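Local coordinates for protein arabinofuranosidase (Bifidobacterium longum, PDB 2Y2W) that hydrolyses terminal non-reducing alpha-L-arabinofuranosyl bonds in arabinans and wheat arabinoxylan, taking part in the breakdown of plant cell walls, at residues D[516-521]-D[557-562]; D[491-496]-D[551-556]; D[163-168]-D[205-210]. All coordinates share one frame; numbering follows the deposited sequence.

Contact 1 of 3, residues D[516-521]-D[557-562]; sequences QLLHED and ISWISV
L518 meets the CE3 edge of the W559 indole across two antiparallel strands. Its CB lies in the indole plane at the ring edge, and its CD1 comes from an oblique direction to 3.7 Å from W559 CE3. On the same face of the sheet Q516 and S561 stand opposite each other; S561 OG, set between its own backbone N and carbonyl carbon (chi1 68°), is 3.3 Å from Q516 CB. Helix 431-440 covers this face: E436 touches Q516, W559 and S561, and P433 touches L518. The other face carries L517 and I560, whose side chains cross at a slant with CD1 against CD1 at 3.6 Å. These are strands of the beta-rich region beside the catalytic barrel; 558-562 is a central strand here, bonded through S558, I560 and V562 to strand 478-485 on its far side. Two hydrogen-bonded pairs, Q516 with S561 and L518 with W559, flank the non-hydrogen-bonded pair L517 with I560. The bond from L518 N to W559 O is nearly straight, at 3.0 Å. Past the last bridge, H519 adds a side-chain bond: its ND1 donates to I557 O at 3.0 Å. That oxygen lies in the imidazole plane, while ND1 sits well above the plane of the I557 carbonyl. On the ring's other nitrogen, NE2 has a weak bond to D521 OD1.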
loop_
_atom_site.group_PDB
_atom_site.type_symbol
_atom_site.label_atom_id
_atom_site.label_comp_id
_atom_site.label_asym_id
_atom_site.label_seq_id
_atom_site.Cartn_x
_atom_site.Cartn_y
_atom_site.Cartn_z
ATOM N N GLN D 516 52.390 -15.588 -0.760
ATOM C CA GLN D 516 52.051 -14.968 -2.038
ATOM C C GLN D 516 52.191 -13.449 -2.021
ATOM O O GLN D 516 52.093 -12.811 -0.970
ATOM C CB GLN D 516 50.634 -15.356 -2.471
ATOM C CG GLN D 516 50.488 -16.792 -2.967
ATOM C CD GLN D 516 49.122 -17.070 -3.576
ATOM O OE1 GLN D 516 48.097 -16.598 -3.082
ATOM N NE2 GLN D 516 49.106 -17.845 -4.653
ATOM N N LEU D 517 52.415 -12.889 -3.206
ATOM C CA LEU D 517 52.529 -11.451 -3.400
ATOM C C LEU D 517 51.702 -11.023 -4.610
ATOM O O LEU D 517 51.907 -11.522 -5.720
ATOM C CB LEU D 517 54.002 -11.055 -3.585
ATOM C CG LEU D 517 54.373 -9.712 -4.234
ATOM C CD1 LEU D 517 54.269 -8.556 -3.247
ATOM C CD2 LEU D 517 55.774 -9.778 -4.834
ATOM N N LEU D 518 50.758 -10.114 -4.385
ATOM C CA LEU D 518 50.049 -9.468 -5.481
ATOM C C LEU D 518 50.540 -8.040 -5.664
ATOM O O LEU D 518 50.136 -7.132 -4.933
ATOM C CB LEU D 518 48.532 -9.496 -5.276
ATOM C CG LEU D 518 47.725 -10.444 -6.167
ATOM C CD1 LEU D 518 46.258 -10.367 -5.803
ATOM C CD2 LEU D 518 47.917 -10.132 -7.651
ATOM N N HIS D 519 51.428 -7.860 -6.637
ATOM C CA HIS D 519 51.965 -6.547 -6.968
ATOM C C HIS D 519 52.428 -6.480 -8.413
ATOM O O HIS D 519 53.030 -7.423 -8.927
ATOM C CB HIS D 519 53.128 -6.176 -6.042
ATOM C CG HIS D 519 53.929 -5.009 -6.525
ATOM N ND1 HIS D 519 53.491 -3.708 -6.408
ATOM C CD2 HIS D 519 55.128 -4.949 -7.149
ATOM C CE1 HIS D 519 54.392 -2.895 -6.931
ATOM N NE2 HIS D 519 55.396 -3.623 -7.386
ATOM N N GLU D 520 52.139 -5.354 -9.056
ATOM C CA GLU D 520 52.692 -5.041 -10.365
ATOM C C GLU D 520 53.268 -3.629 -10.339
ATOM O O GLU D 520 52.698 -2.733 -9.707
ATOM C CB GLU D 520 51.627 -5.167 -11.461
ATOM C CG GLU D 520 51.004 -6.560 -11.606
ATOM C CD GLU D 520 52.003 -7.639 -12.001
ATOM O OE1 GLU D 520 52.783 -7.424 -12.954
ATOM O OE2 GLU D 520 51.997 -8.712 -11.362
ATOM N N ASP D 521 54.401 -3.440 -11.014
ATOM C CA ASP D 521 55.055 -2.130 -11.087
ATOM C C ASP D 521 54.121 -1.079 -11.675
ATOM O O ASP D 521 54.098 0.065 -11.216
ATOM C CB ASP D 521 56.359 -2.209 -11.886
ATOM C CG ASP D 521 57.502 -2.802 -11.081
ATOM O OD1 ASP D 521 57.599 -2.515 -9.867
ATOM O OD2 ASP D 521 58.312 -3.551 -11.668
ATOM N N ILE D 557 51.762 -0.432 -3.139
ATOM C CA ILE D 557 50.521 -1.059 -3.626
ATOM C C ILE D 557 50.695 -2.574 -3.789
ATOM O O ILE D 557 50.996 -3.067 -4.881
ATOM C CB ILE D 557 49.982 -0.414 -4.946
ATOM C CG1 ILE D 557 49.969 1.115 -4.842
ATOM C CG2 ILE D 557 48.585 -0.946 -5.277
ATOM C CD1 ILE D 557 49.885 1.839 -6.179
ATOM N N SER D 558 50.516 -3.300 -2.687
ATOM C CA SER D 558 50.672 -4.755 -2.677
ATOM C C SER D 558 49.863 -5.433 -1.573
ATOM O O SER D 558 49.726 -4.904 -0.468
ATOM C CB SER D 558 52.151 -5.145 -2.560
ATOM O OG SER D 558 52.727 -4.638 -1.369
ATOM N N TRP D 559 49.329 -6.609 -1.898
ATOM C CA TRP D 559 48.619 -7.458 -0.947
ATOM C C TRP D 559 49.435 -8.722 -0.706
ATOM O O TRP D 559 49.971 -9.316 -1.646
ATOM C CB TRP D 559 47.224 -7.804 -1.481
ATOM C CG TRP D 559 46.537 -8.938 -0.765
ATOM C CD1 TRP D 559 45.820 -8.862 0.393
ATOM C CD2 TRP D 559 46.494 -10.311 -1.174
ATOM N NE1 TRP D 559 45.337 -10.102 0.735
ATOM C CE2 TRP D 559 45.737 -11.010 -0.209
ATOM C CE3 TRP D 559 47.025 -11.019 -2.259
ATOM C CZ2 TRP D 559 45.498 -12.385 -0.296
ATOM C CZ3 TRP D 559 46.784 -12.387 -2.346
ATOM C CH2 TRP D 559 46.027 -13.054 -1.368
ATOM N N ILE D 560 49.529 -9.126 0.557
ATOM C CA ILE D 560 50.323 -10.292 0.927
ATOM C C ILE D 560 49.478 -11.351 1.637
ATOM O O ILE D 560 48.569 -11.025 2.407
ATOM C CB ILE D 560 51.572 -9.886 1.778
ATOM C CG1 ILE D 560 52.844 -10.514 1.213
ATOM C CG2 ILE D 560 51.408 -10.223 3.258
ATOM C CD1 ILE D 560 53.365 -9.825 -0.027
ATOM N N SER D 561 49.775 -12.616 1.346
ATOM C CA SER D 561 49.179 -13.739 2.063
ATOM C C SER D 561 50.259 -14.739 2.448
ATOM O O SER D 561 51.030 -15.192 1.597
ATOM C CB SER D 561 48.092 -14.421 1.231
ATOM O OG SER D 561 48.634 -15.081 0.101
ATOM N N VAL D 562 50.311 -15.069 3.735
ATOM C CA VAL D 562 51.285 -16.025 4.257
ATOM C C VAL D 562 50.632 -17.009 5.229
ATOM O O VAL D 562 50.097 -16.618 6.269
ATOM C CB VAL D 562 52.540 -15.314 4.870
ATOM C CG1 VAL D 562 52.156 -14.032 5.597
ATOM C CG2 VAL D 562 53.337 -16.253 5.779
#

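Contact 2 of 3, residues D[491-496]-D[551-556]; sequences PHTLTI and TATLPA
H492 O accepts the shortest bond between the two strands, from L554 N at 2.8 Å, with the donor almost in line with the carbonyl. H492 N returns a bond to L554 O at 2.9 Å. Further along, L494 N reaches A552 O only weakly, at 3.4 Å, so the antiparallel ladder is held more firmly at its H492 end. Beyond that end P491 CB rests 3.8 Å from P555 CA. L494 and L554 share one face of the sheet, and their side chains cross, L494 CD2 meeting L554 CD1 at 3.7 Å. L494 also touches A45 and I47 of strand 45-48. The opposite face carries threonines. T493 has CG2 anti to its backbone N, 3.4 Å from A552 O, while its OG1 lies 3.9 Å from T553 CB. An alanine at T493 would probably leave A552 O without its methyl neighbour and open a gap beside T553. T495 and T551 meet through their CG2 methyls at 3.9 Å; T495 OG1 is instead bonded to A45 O and S46 OG. Strand 492-496 thus joins 551-554 on one edge and 45-48 on the other within the mixed sheet. The chemistry is divided by face: apolar packing lies on the buried side of L494, A552 and L554, whereas T551 and T553 on the threonine side are exposed.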
loop_
_atom_site.group_PDB
_atom_site.type_symbol
_atom_site.label_atom_id
_atom_site.label_comp_id
_atom_site.label_asym_id
_atom_site.label_seq_id
_atom_site.Cartn_x
_atom_site.Cartn_y
_atom_site.Cartn_z
ATOM N N PRO D 491 57.848 1.698 -0.977
ATOM C CA PRO D 491 57.865 0.314 -0.500
ATOM C C PRO D 491 58.287 0.224 0.965
ATOM O O PRO D 491 59.158 0.979 1.407
ATOM C CB PRO D 491 58.920 -0.359 -1.394
ATOM C CG PRO D 491 59.220 0.626 -2.490
ATOM C CD PRO D 491 58.979 1.963 -1.880
ATOM N N HIS D 492 57.672 -0.697 1.703
ATOM C CA HIS D 492 57.972 -0.888 3.122
ATOM C C HIS D 492 58.401 -2.321 3.424
ATOM O O HIS D 492 58.080 -3.249 2.679
ATOM C CB HIS D 492 56.762 -0.520 3.986
ATOM C CG HIS D 492 56.280 0.884 3.787
ATOM N ND1 HIS D 492 56.802 1.956 4.480
ATOM C CD2 HIS D 492 55.322 1.390 2.976
ATOM C CE1 HIS D 492 56.187 3.062 4.101
ATOM N NE2 HIS D 492 55.285 2.747 3.190
ATOM N N THR D 493 59.137 -2.485 4.520
ATOM C CA THR D 493 59.541 -3.802 5.004
ATOM C C THR D 493 59.084 -3.951 6.454
ATOM O O THR D 493 59.285 -3.049 7.275
ATOM C CB THR D 493 61.067 -4.017 4.866
ATOM O OG1 THR D 493 61.453 -3.821 3.501
ATOM C CG2 THR D 493 61.468 -5.427 5.294
ATOM N N LEU D 494 58.459 -5.086 6.756
ATOM C CA LEU D 494 57.831 -5.307 8.059
ATOM C C LEU D 494 58.342 -6.549 8.786
ATOM O O LEU D 494 58.818 -7.501 8.160
ATOM C CB LEU D 494 56.299 -5.357 7.929
ATOM C CG LEU D 494 55.645 -6.185 6.816
ATOM C CD1 LEU D 494 54.323 -6.767 7.284
ATOM C CD2 LEU D 494 55.447 -5.355 5.552
ATOM N N THR D 495 58.239 -6.517 10.113
ATOM C CA THR D 495 58.611 -7.643 10.965
ATOM C C THR D 495 57.364 -8.398 11.418
ATOM O O THR D 495 56.390 -7.792 11.874
ATOM C CB THR D 495 59.413 -7.189 12.206
ATOM O OG1 THR D 495 58.739 -6.098 12.845
ATOM C CG2 THR D 495 60.819 -6.753 11.813
ATOM N N ILE D 496 57.404 -9.721 11.283
ATOM C CA ILE D 496 56.275 -10.572 11.652
ATOM C C ILE D 496 56.609 -11.375 12.907
ATOM O O ILE D 496 57.490 -12.240 12.891
ATOM C CB ILE D 496 55.870 -11.524 10.496
ATOM C CG1 ILE D 496 55.705 -10.749 9.183
ATOM C CG2 ILE D 496 54.591 -12.284 10.852
ATOM C CD1 ILE D 496 55.898 -11.592 7.934
ATOM N N THR D 551 60.831 -11.768 8.195
ATOM C CA THR D 551 60.708 -10.496 7.469
ATOM C C THR D 551 60.395 -10.680 5.982
ATOM O O THR D 551 60.749 -11.699 5.382
ATOM C CB THR D 551 61.984 -9.621 7.596
ATOM O OG1 THR D 551 63.126 -10.357 7.136
ATOM C CG2 THR D 551 62.206 -9.167 9.039
ATOM N N ALA D 552 59.733 -9.678 5.405
ATOM C CA ALA D 552 59.387 -9.656 3.982
ATOM C C ALA D 552 59.248 -8.222 3.469
ATOM O O ALA D 552 58.848 -7.321 4.212
ATOM C CB ALA D 552 58.100 -10.436 3.732
ATOM N N THR D 553 59.577 -8.024 2.194
ATOM C CA THR D 553 59.492 -6.707 1.557
ATOM C C THR D 553 58.194 -6.531 0.758
ATOM O O THR D 553 57.899 -7.310 -0.152
ATOM C CB THR D 553 60.745 -6.399 0.671
ATOM O OG1 THR D 553 60.534 -5.190 -0.071
ATOM C CG2 THR D 553 61.050 -7.544 -0.302
ATOM N N LEU D 554 57.426 -5.503 1.118
ATOM C CA LEU D 554 56.173 -5.190 0.433
ATOM C C LEU D 554 56.281 -3.905 -0.390
ATOM O O LEU D 554 56.326 -2.807 0.174
ATOM C CB LEU D 554 55.008 -5.108 1.428
ATOM C CG LEU D 554 54.199 -6.383 1.701
ATOM C CD1 LEU D 554 54.996 -7.419 2.488
ATOM C CD2 LEU D 554 52.906 -6.047 2.430
ATOM N N PRO D 555 56.321 -4.040 -1.730
ATOM C CA PRO D 555 56.399 -2.890 -2.633
ATOM C C PRO D 555 55.152 -2.012 -2.546
ATOM O O PRO D 555 54.131 -2.442 -2.004
ATOM C CB PRO D 555 56.494 -3.534 -4.024
ATOM C CG PRO D 555 56.931 -4.935 -3.780
ATOM C CD PRO D 555 56.316 -5.313 -2.473
ATOM N N ALA D 556 55.247 -0.793 -3.071
ATOM C CA ALA D 556 54.122 0.137 -3.085
ATOM C C ALA D 556 52.920 -0.478 -3.800
ATOM O O ALA D 556 53.048 -0.979 -4.920
ATOM C CB ALA D 556 54.529 1.443 -3.745
#

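Contact 3 of 3, residues D[163-168]-D[205-210]; sequences IMLAVN and MDIKMW
One face of the W210 indole receives L165 and I207, and its edge, in plane, meets V167 CG1 and K208 O. L165 CB sits over the six-membered ring, 4.2 Å from its centroid and 16° off the normal, a CH-pi contact, while I207 CG2 lies above the same face toward the rim. V167 CG1 is 3.8 Å from W210 CZ3. The indole's rotation is fixed by its NE1, which donates to I207 O at 2.8 Å from above the carbonyl plane; N185 ND2 also binds that oxygen. L165 CD2 reaches further, touching W210 CH2 at 3.6 Å and I207 CD1 at 3.8 Å. On the other side of the sheet M164 and M209 run side by side, pointing the same way. M209 stays extended whereas M164 bends at chi3 (-68°), and their CE methyls meet at 3.7 Å. S404 of strand 402-408 touches both methionines. L165 N bonds to M209 O at 3.1 Å, joining the backbones in parallel. Helices 174-185 and 149-159 pack outside, against W210 and L165 respectively. Strands 162-167 and 209-212 are the third and fourth of the eight-stranded beta/alpha barrel that carries the active site in this family 51 glycosidase.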
loop_
_atom_site.group_PDB
_atom_site.type_symbol
_atom_site.label_atom_id
_atom_site.label_comp_id
_atom_site.label_asym_id
_atom_site.label_seq_id
_atom_site.Cartn_x
_atom_site.Cartn_y
_atom_site.Cartn_z
ATOM N N ILE D 163 21.640 -20.194 -0.118
ATOM C CA ILE D 163 20.904 -19.135 -0.821
ATOM C C ILE D 163 20.457 -18.031 0.133
ATOM O O ILE D 163 19.903 -18.306 1.198
ATOM C CB ILE D 163 19.662 -19.678 -1.577
ATOM C CG1 ILE D 163 20.076 -20.718 -2.618
ATOM C CG2 ILE D 163 18.883 -18.535 -2.240
ATOM C CD1 ILE D 163 18.919 -21.475 -3.231
ATOM N N MET D 164 20.710 -16.787 -0.262
ATOM C CA MET D 164 20.204 -15.622 0.449
ATOM C C MET D 164 19.145 -14.943 -0.424
ATOM O O MET D 164 19.469 -14.191 -1.347
ATOM C CB MET D 164 21.349 -14.665 0.783
ATOM C CG MET D 164 21.018 -13.646 1.859
ATOM S SD MET D 164 22.149 -12.242 1.852
ATOM C CE MET D 164 23.679 -13.002 2.399
ATOM N N LEU D 165 17.879 -15.228 -0.136
ATOM C CA LEU D 165 16.789 -14.826 -1.021
ATOM C C LEU D 165 16.221 -13.458 -0.680
ATOM O O LEU D 165 15.776 -13.220 0.439
ATOM C CB LEU D 165 15.680 -15.884 -1.037
ATOM C CG LEU D 165 14.636 -15.840 -2.158
ATOM C CD1 LEU D 165 15.270 -15.672 -3.534
ATOM C CD2 LEU D 165 13.786 -17.099 -2.121
ATOM N N ALA D 166 16.247 -12.563 -1.663
ATOM C CA ALA D 166 15.682 -11.230 -1.522
ATOM C C ALA D 166 14.284 -11.192 -2.126
ATOM O O ALA D 166 14.052 -11.744 -3.206
ATOM C CB ALA D 166 16.576 -10.209 -2.188
ATOM N N VAL D 167 13.357 -10.547 -1.423
ATOM C CA VAL D 167 11.982 -10.406 -1.913
ATOM C C VAL D 167 11.673 -8.967 -2.316
ATOM O O VAL D 167 12.255 -8.023 -1.775
ATOM C CB VAL D 167 10.921 -10.914 -0.889
ATOM C CG1 VAL D 167 10.942 -12.441 -0.797
ATOM C CG2 VAL D 167 11.120 -10.275 0.486
ATOM N N ASN D 168 10.760 -8.820 -3.274
ATOM C CA ASN D 168 10.292 -7.518 -3.744
ATOM C C ASN D 168 9.607 -6.738 -2.623
ATOM O O ASN D 168 8.670 -7.233 -1.995
ATOM C CB ASN D 168 9.328 -7.712 -4.926
ATOM C CG ASN D 168 8.955 -6.403 -5.624
ATOM O OD1 ASN D 168 8.923 -5.336 -5.015
ATOM N ND2 ASN D 168 8.651 -6.493 -6.913
ATOM N N MET D 205 13.283 -26.112 0.086
ATOM C CA MET D 205 14.602 -25.608 -0.286
ATOM C C MET D 205 15.458 -25.210 0.919
ATOM O O MET D 205 16.670 -25.021 0.786
ATOM C CB MET D 205 14.467 -24.436 -1.258
ATOM C CG MET D 205 13.752 -24.791 -2.548
ATOM S SD MET D 205 13.839 -23.445 -3.733
ATOM C CE MET D 205 12.715 -24.019 -5.006
ATOM N N ASP D 206 14.819 -25.098 2.084
ATOM C CA ASP D 206 15.477 -24.708 3.335
ATOM C C ASP D 206 16.312 -23.434 3.195
ATOM O O ASP D 206 17.519 -23.427 3.463
ATOM C CB ASP D 206 16.320 -25.858 3.909
ATOM C CG ASP D 206 15.483 -27.058 4.318
ATOM O OD1 ASP D 206 14.259 -26.906 4.549
ATOM O OD2 ASP D 206 16.061 -28.162 4.416
ATOM N N ILE D 207 15.658 -22.360 2.761
ATOM C CA ILE D 207 16.295 -21.054 2.694
ATOM C C ILE D 207 16.100 -20.330 4.030
ATOM O O ILE D 207 14.979 -19.981 4.406
ATOM C CB ILE D 207 15.780 -20.233 1.489
ATOM C CG1 ILE D 207 16.107 -20.977 0.188
ATOM C CG2 ILE D 207 16.385 -18.825 1.489
ATOM C CD1 ILE D 207 15.524 -20.362 -1.070
ATOM N N LYS D 208 17.209 -20.148 4.747
ATOM C CA LYS D 208 17.229 -19.522 6.073
ATOM C C LYS D 208 17.282 -18.000 6.017
ATOM O O LYS D 208 16.487 -17.317 6.668
ATOM C CB LYS D 208 18.440 -20.015 6.868
ATOM C CG LYS D 208 18.157 -21.107 7.879
ATOM C CD LYS D 208 19.443 -21.481 8.612
ATOM C CE LYS D 208 19.166 -22.326 9.844
ATOM N NZ LYS D 208 20.414 -22.588 10.616
ATOM N N MET D 209 18.234 -17.480 5.245
ATOM C CA MET D 209 18.525 -16.052 5.215
ATOM C C MET D 209 17.763 -15.338 4.096
ATOM O O MET D 209 17.885 -15.693 2.920
ATOM C CB MET D 209 20.035 -15.827 5.089
ATOM C CG MET D 209 20.515 -14.467 5.551
ATOM S SD MET D 209 22.311 -14.431 5.673
ATOM C CE MET D 209 22.601 -12.689 5.969
ATOM N N TRP D 210 16.979 -14.335 4.487
ATOM C CA TRP D 210 16.130 -13.586 3.564
ATOM C C TRP D 210 16.382 -12.088 3.669
ATOM O O TRP D 210 16.502 -11.548 4.771
ATOM C CB TRP D 210 14.649 -13.855 3.848
ATOM C CG TRP D 210 14.196 -15.258 3.583
ATOM C CD1 TRP D 210 14.527 -16.375 4.292
ATOM C CD2 TRP D 210 13.300 -15.690 2.550
ATOM N NE1 TRP D 210 13.909 -17.477 3.756
ATOM C CE2 TRP D 210 13.148 -17.085 2.688
ATOM C CE3 TRP D 210 12.614 -15.034 1.520
ATOM C CZ2 TRP D 210 12.339 -17.836 1.839
ATOM C CZ3 TRP D 210 11.811 -15.780 0.676
ATOM C CH2 TRP D 210 11.680 -17.168 0.840
#

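Overall arrangement
Contact 3 comes first along the chain and belongs to the parallel eight-stranded barrel; contacts 1 and 2 follow in the mixed, largely antiparallel sheet. Their centres lie about 36 Å and 43 Å from that of contact 3, on the opposite side of the chain's centre. Contacts 1 and 2 are only about 10 Å apart, centre to centre, and touch, L517 and H519 packing on P555 and I560 on L554. Their segments alternate along the chain: strand 492-497 leads to 512-518, and 550-554 to 558-564, so the last two strands pair back onto the earlier two. The enzyme therefore combines a barrel bearing the predicted catalytic residues with a separate beta-rich region.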